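Local coordinates for universal stress protein (Archaeoglobus fulgidus, PDB 3LOQ) that binds adenosine monophosphate and belongs to the universal stress protein A family, though its cellular role remains undefined, at residues F170-V175 and G198-I203; I204-D209 and G237-A242. One frame throughout, in Å; residues are numbered along the deposited sequence.

Contact 1. Residues F170-V175 and G198-I203; sequences FDRVLV and GGELHI
Arg172-Val175 and Glu200-Ile203 run side by side as parallel strands, their axes 4.5 Å apart at closest and 20° off exact alignment, with Arg172 level with Glu200 and Val175 level with Ile203. Four backbone hydrogen bonds join the segments, beginning with Glu200 N to Asp171 O just ahead of the first strand and going on with Val173 N to Glu200 O (3.0 Å), His202 N to Val173 O (2.7 Å) and Val175 N to His202 O. The donors alternate between the strands, the ladder pattern of a parallel pair. Gly199 lets the strands close at their start: its CA lies 3.2 Å from Asp171 O, where a CB would collide. Helix 181-197 links the two strands, completing a beta-alpha-beta unit of the alpha/beta fold of universal stress proteins. Val173, Val175, Leu201 and Ile203 share one sheet face; Ala190 of the helix touches Val175 and Leu201, and Leu187 touches Ile203. On this face Leu201, its CG anti to the backbone N (chi1 175°), lays CD1 against Val175 CG2 at 3.7 Å. The other face carries Arg172, Leu174, Glu200 and His202. Leu174 crosses the His202 side chain at about a right angle, its CD1 meeting the CB at 3.9 Å. Arg172 and Glu200 lie alongside each other, but CG of Arg172 is what meets OE2 of Glu200 (3.8 Å); the charged groups stay apart, and NH1 of Arg172 bonds instead to the carbonyl oxygen of Asn251. The buried His202 ring meets His231 and His233 of strand 230-235, and its ND1 has no hydrogen-bond partner in the model.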
loop_
_atom_site.group_PDB
_atom_site.type_symbol
_atom_site.label_atom_id
_atom_site.label_comp_id
_atom_site.label_asym_id
_atom_site.label_seq_id
_atom_site.Cartn_x
_atom_site.Cartn_y
_atom_site.Cartn_z
ATOM N N PHE A 170 -7.825 -3.980 9.647
ATOM C CA PHE A 170 -6.906 -4.993 10.162
ATOM C C PHE A 170 -7.551 -6.125 10.944
ATOM O O PHE A 170 -6.881 -6.733 11.771
ATOM C CB PHE A 170 -5.828 -4.346 11.028
ATOM C CG PHE A 170 -5.131 -3.211 10.359
ATOM C CD1 PHE A 170 -4.347 -3.433 9.223
ATOM C CD2 PHE A 170 -5.254 -1.919 10.852
ATOM C CE1 PHE A 170 -3.688 -2.374 8.597
ATOM C CE2 PHE A 170 -4.602 -0.858 10.239
ATOM C CZ PHE A 170 -3.817 -1.084 9.101
ATOM N N ASP A 171 -8.827 -6.423 10.697
ATOM C CA ASP A 171 -9.477 -7.520 11.429
ATOM C C ASP A 171 -8.969 -8.901 11.005
ATOM O O ASP A 171 -8.750 -9.766 11.839
ATOM C CB ASP A 171 -11.005 -7.473 11.297
ATOM C CG ASP A 171 -11.627 -6.313 12.048
ATOM O OD1 ASP A 171 -10.882 -5.519 12.669
ATOM O OD2 ASP A 171 -12.871 -6.192 12.005
ATOM N N ARG A 172 -8.807 -9.108 9.702
ATOM C CA ARG A 172 -8.321 -10.381 9.182
ATOM C C ARG A 172 -7.224 -10.072 8.171
ATOM O O ARG A 172 -7.485 -9.715 7.024
ATOM C CB ARG A 172 -9.461 -11.191 8.532
ATOM C CG ARG A 172 -10.407 -11.938 9.508
ATOM C CD ARG A 172 -11.849 -12.056 8.936
ATOM N NE ARG A 172 -12.713 -11.005 9.485
ATOM C CZ ARG A 172 -13.517 -10.215 8.776
ATOM N NH1 ARG A 172 -13.610 -10.344 7.459
ATOM N NH2 ARG A 172 -14.236 -9.285 9.390
ATOM N N VAL A 173 -5.986 -10.161 8.616
ATOM C CA VAL A 173 -4.870 -9.834 7.755
ATOM C C VAL A 173 -4.319 -11.092 7.114
ATOM O O VAL A 173 -3.989 -12.048 7.808
ATOM C CB VAL A 173 -3.776 -9.132 8.542
ATOM C CG1 VAL A 173 -2.578 -8.814 7.628
ATOM C CG2 VAL A 173 -4.351 -7.870 9.180
ATOM N N LEU A 174 -4.262 -11.084 5.784
ATOM C CA LEU A 174 -3.685 -12.172 5.000
ATOM C C LEU A 174 -2.290 -11.791 4.479
ATOM O O LEU A 174 -2.122 -10.794 3.761
ATOM C CB LEU A 174 -4.590 -12.512 3.813
ATOM C CG LEU A 174 -4.054 -13.555 2.823
ATOM C CD1 LEU A 174 -3.707 -14.903 3.481
ATOM C CD2 LEU A 174 -5.036 -13.750 1.691
ATOM N N VAL A 175 -1.295 -12.591 4.831
ATOM C CA VAL A 175 0.069 -12.322 4.404
ATOM C C VAL A 175 0.509 -13.330 3.355
ATOM O O VAL A 175 0.558 -14.528 3.608
ATOM C CB VAL A 175 1.051 -12.339 5.589
ATOM C CG1 VAL A 175 2.447 -11.946 5.125
ATOM C CG2 VAL A 175 0.564 -11.398 6.688
ATOM N N GLY A 198 -6.378 -6.845 17.787
ATOM C CA GLY A 198 -6.981 -8.076 18.267
ATOM C C GLY A 198 -7.565 -8.965 17.180
ATOM O O GLY A 198 -8.410 -9.820 17.458
ATOM N N GLY A 199 -7.108 -8.786 15.943
ATOM C CA GLY A 199 -7.663 -9.549 14.841
ATOM C C GLY A 199 -7.148 -10.974 14.694
ATOM O O GLY A 199 -6.803 -11.639 15.680
ATOM N N GLU A 200 -7.116 -11.436 13.444
ATOM C CA GLU A 200 -6.630 -12.758 13.077
ATOM C C GLU A 200 -5.557 -12.595 12.019
ATOM O O GLU A 200 -5.721 -11.820 11.078
ATOM C CB GLU A 200 -7.738 -13.594 12.447
ATOM C CG GLU A 200 -8.792 -14.114 13.380
ATOM C CD GLU A 200 -9.920 -14.801 12.622
ATOM O OE1 GLU A 200 -11.006 -15.008 13.214
ATOM O OE2 GLU A 200 -9.714 -15.126 11.431
ATOM N N LEU A 201 -4.483 -13.360 12.149
ATOM C CA LEU A 201 -3.416 -13.360 11.165
ATOM C C LEU A 201 -3.541 -14.592 10.306
ATOM O O LEU A 201 -3.715 -15.699 10.808
ATOM C CB LEU A 201 -2.058 -13.350 11.859
ATOM C CG LEU A 201 -0.816 -13.468 11.001
ATOM C CD1 LEU A 201 -0.728 -12.314 10.021
ATOM C CD2 LEU A 201 0.375 -13.481 11.943
ATOM N N HIS A 202 -3.472 -14.388 8.997
ATOM C CA HIS A 202 -3.535 -15.483 8.052
ATOM C C HIS A 202 -2.310 -15.402 7.177
ATOM O O HIS A 202 -1.936 -14.326 6.746
ATOM C CB HIS A 202 -4.807 -15.387 7.202
ATOM C CG HIS A 202 -6.022 -15.949 7.872
ATOM N ND1 HIS A 202 -6.869 -15.184 8.648
ATOM C CD2 HIS A 202 -6.526 -17.209 7.892
ATOM C CE1 HIS A 202 -7.852 -15.940 9.102
ATOM N NE2 HIS A 202 -7.666 -17.174 8.662
ATOM N N ILE A 203 -1.681 -16.541 6.932
ATOM C CA ILE A 203 -0.459 -16.599 6.150
ATOM C C ILE A 203 -0.655 -17.605 5.030
ATOM O O ILE A 203 -1.002 -18.753 5.291
ATOM C CB ILE A 203 0.722 -17.045 7.022
ATOM C CG1 ILE A 203 0.867 -16.110 8.224
ATOM C CG2 ILE A 203 2.016 -17.078 6.209
ATOM C CD1 ILE A 203 1.967 -16.484 9.151
#

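Contact 2. Residues I204-D209 and G237-A242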
loop_
_atom_site.group_PDB
_atom_site.type_symbol
_atom_site.label_atom_id
_atom_site.label_comp_id
_atom_site.label_asym_id
_atom_site.label_seq_id
_atom_site.Cartn_x
_atom_site.Cartn_y
_atom_site.Cartn_z
ATOM N N ILE A 204 -0.480 -17.172 3.784
ATOM C CA ILE A 204 -0.498 -18.105 2.662
ATOM C C ILE A 204 0.868 -18.209 1.985
ATOM O O ILE A 204 1.516 -17.201 1.707
ATOM C CB ILE A 204 -1.576 -17.744 1.616
ATOM C CG1 ILE A 204 -1.543 -18.738 0.447
ATOM C CG2 ILE A 204 -1.399 -16.302 1.115
ATOM C CD1 ILE A 204 -2.683 -18.553 -0.560
ATOM N N HIS A 205 1.316 -19.429 1.723
ATOM C CA HIS A 205 2.507 -19.604 0.896
ATOM C C HIS A 205 2.148 -20.454 -0.311
ATOM O O HIS A 205 1.571 -21.531 -0.171
ATOM C CB HIS A 205 3.641 -20.253 1.681
ATOM C CG HIS A 205 4.798 -20.688 0.834
ATOM N ND1 HIS A 205 5.530 -19.806 0.067
ATOM C CD2 HIS A 205 5.368 -21.901 0.658
ATOM C CE1 HIS A 205 6.497 -20.463 -0.555
ATOM N NE2 HIS A 205 6.420 -21.737 -0.210
ATOM N N VAL A 206 2.476 -19.965 -1.497
ATOM C CA VAL A 206 2.167 -20.696 -2.712
ATOM C C VAL A 206 3.412 -21.413 -3.187
ATOM O O VAL A 206 4.474 -20.802 -3.272
ATOM C CB VAL A 206 1.763 -19.738 -3.846
ATOM C CG1 VAL A 206 1.328 -20.522 -5.063
ATOM C CG2 VAL A 206 0.677 -18.772 -3.391
ATOM N N SER A 207 3.292 -22.697 -3.499
ATOM C CA SER A 207 4.308 -23.369 -4.310
ATOM C C SER A 207 3.935 -24.805 -4.593
ATOM O O SER A 207 3.443 -25.510 -3.707
ATOM C CB SER A 207 5.694 -23.320 -3.663
ATOM O OG SER A 207 6.709 -23.488 -4.646
ATOM N N GLU A 208 4.172 -25.221 -5.839
ATOM C CA GLU A 208 4.028 -26.613 -6.264
ATOM C C GLU A 208 4.895 -27.499 -5.382
ATOM O O GLU A 208 4.406 -28.434 -4.746
ATOM C CB GLU A 208 4.438 -26.770 -7.731
ATOM C CG GLU A 208 3.353 -26.398 -8.736
ATOM C CD GLU A 208 2.880 -24.959 -8.601
ATOM O OE1 GLU A 208 1.660 -24.727 -8.723
ATOM O OE2 GLU A 208 3.718 -24.062 -8.374
ATOM N N ASP A 209 6.192 -27.202 -5.361
ATOM C CA ASP A 209 7.085 -27.768 -4.353
ATOM C C ASP A 209 8.380 -26.967 -4.163
ATOM O O ASP A 209 8.426 -25.758 -4.419
ATOM C CB ASP A 209 7.354 -29.263 -4.586
ATOM C CG ASP A 209 6.858 -30.130 -3.429
ATOM O OD1 ASP A 209 7.324 -31.285 -3.301
ATOM O OD2 ASP A 209 6.010 -29.651 -2.643
ATOM N N GLY A 237 -0.420 -23.501 -7.362
ATOM C CA GLY A 237 -0.958 -22.810 -8.518
ATOM C C GLY A 237 -0.321 -21.469 -8.772
ATOM O O GLY A 237 0.722 -21.150 -8.215
ATOM N N THR A 238 -0.950 -20.689 -9.640
ATOM C CA THR A 238 -0.502 -19.333 -9.908
ATOM C C THR A 238 -0.645 -18.505 -8.641
ATOM O O THR A 238 -1.720 -18.447 -8.044
ATOM C CB THR A 238 -1.313 -18.688 -11.045
ATOM O OG1 THR A 238 -1.245 -19.524 -12.204
ATOM C CG2 THR A 238 -0.759 -17.328 -11.390
ATOM N N PRO A 239 0.455 -17.881 -8.215
ATOM C CA PRO A 239 0.454 -17.116 -6.969
ATOM C C PRO A 239 -0.677 -16.102 -6.840
ATOM O O PRO A 239 -1.394 -16.129 -5.837
ATOM C CB PRO A 239 1.819 -16.436 -6.989
ATOM C CG PRO A 239 2.703 -17.470 -7.674
ATOM C CD PRO A 239 1.816 -18.034 -8.769
ATOM N N HIS A 240 -0.859 -15.226 -7.815
ATOM C CA HIS A 240 -1.882 -14.208 -7.643
ATOM C C HIS A 240 -3.269 -14.823 -7.539
ATOM O O HIS A 240 -4.152 -14.260 -6.904
ATOM C CB HIS A 240 -1.818 -13.134 -8.736
ATOM C CG HIS A 240 -2.325 -13.580 -10.070
ATOM N ND1 HIS A 240 -1.486 -13.969 -11.092
ATOM C CD2 HIS A 240 -3.585 -13.668 -10.561
ATOM C CE1 HIS A 240 -2.209 -14.295 -12.150
ATOM N NE2 HIS A 240 -3.485 -14.121 -11.855
ATOM N N LYS A 241 -3.451 -15.986 -8.154
ATOM C CA LYS A 241 -4.742 -16.659 -8.136
ATOM C C LYS A 241 -5.006 -17.266 -6.776
ATOM O O LYS A 241 -6.100 -17.111 -6.217
ATOM C CB LYS A 241 -4.806 -17.750 -9.207
ATOM C CG LYS A 241 -5.119 -17.219 -10.601
ATOM C CD LYS A 241 -5.093 -18.340 -11.630
ATOM C CE LYS A 241 -5.418 -17.828 -13.021
ATOM N NZ LYS A 241 -5.339 -18.918 -14.028
ATOM N N ALA A 242 -4.005 -17.966 -6.247
ATOM C CA ALA A 242 -4.147 -18.605 -4.944
ATOM C C ALA A 242 -4.340 -17.572 -3.832
ATOM O O ALA A 242 -5.137 -17.766 -2.921
ATOM C CB ALA A 242 -2.954 -19.504 -4.654
#
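Val206 sets CG1 anti to its backbone N (chi1 -175°) and CG2 beside that N, which spreads both methyls over the start of helix 239-249; Glu208, bent at chi2 (59°), curls its carboxylate back to Gly237. The contact thus joins the C-terminal end of a strand to the N-terminal turn of a helix packed on the same sheet, within the alpha/beta fold of universal stress proteins. The CG1 methyl of Val206 sits 3.3 Å from Gly237 O and 4.2 Å from Pro239 CG. CG2 touches Pro239 CA as well and meets Ala242 CB at 3.9 Å. An alanine in place of Val206 would lack both methyls, which would probably open a gap between strand and helix and leave Ala242 CB without its nearest neighbour in this contact. Two residues back, the extended Ile204 side chain carries CD1 to Ala242 in the first turn of the helix, 3.5 Å from Ala242 O and 4.2 Å from Ala242 CB. Glu235 of strand 230-235 touches both Ile204 and Ala242. Beyond the strand the link turns polar at the exposed, poorly ordered Glu208, whose OE1 also takes a weak bond from Ser236 OG. Gly237 N donates to Glu208 OE1 at 2.8 Å, meeting it on the syn side, 31° out of the carboxylate plane.

How the contacts relate
Strand 200-206 serves both contacts in succession: its first half pairs with 170-175 in contact 1, and its end, with the loop that follows, meets 237-242 in contact 2. Their centres lie about 19 Å apart, yet the two touch where Val175, the last residue of 170-175, lies beside Ile204, the first of 204-209. There Val175 O and Ile204 N, 2.8 Å apart, probably continue the strand pairing, and Leu174 CD1 packs on Ile204 CG2 at 3.6 Å. Contact 1 is buried within the sheet, whereas contact 2 is at the surface. Neither contact touches the AMP site, whose pocket residues all fall between 28 and 146, earlier in the chain.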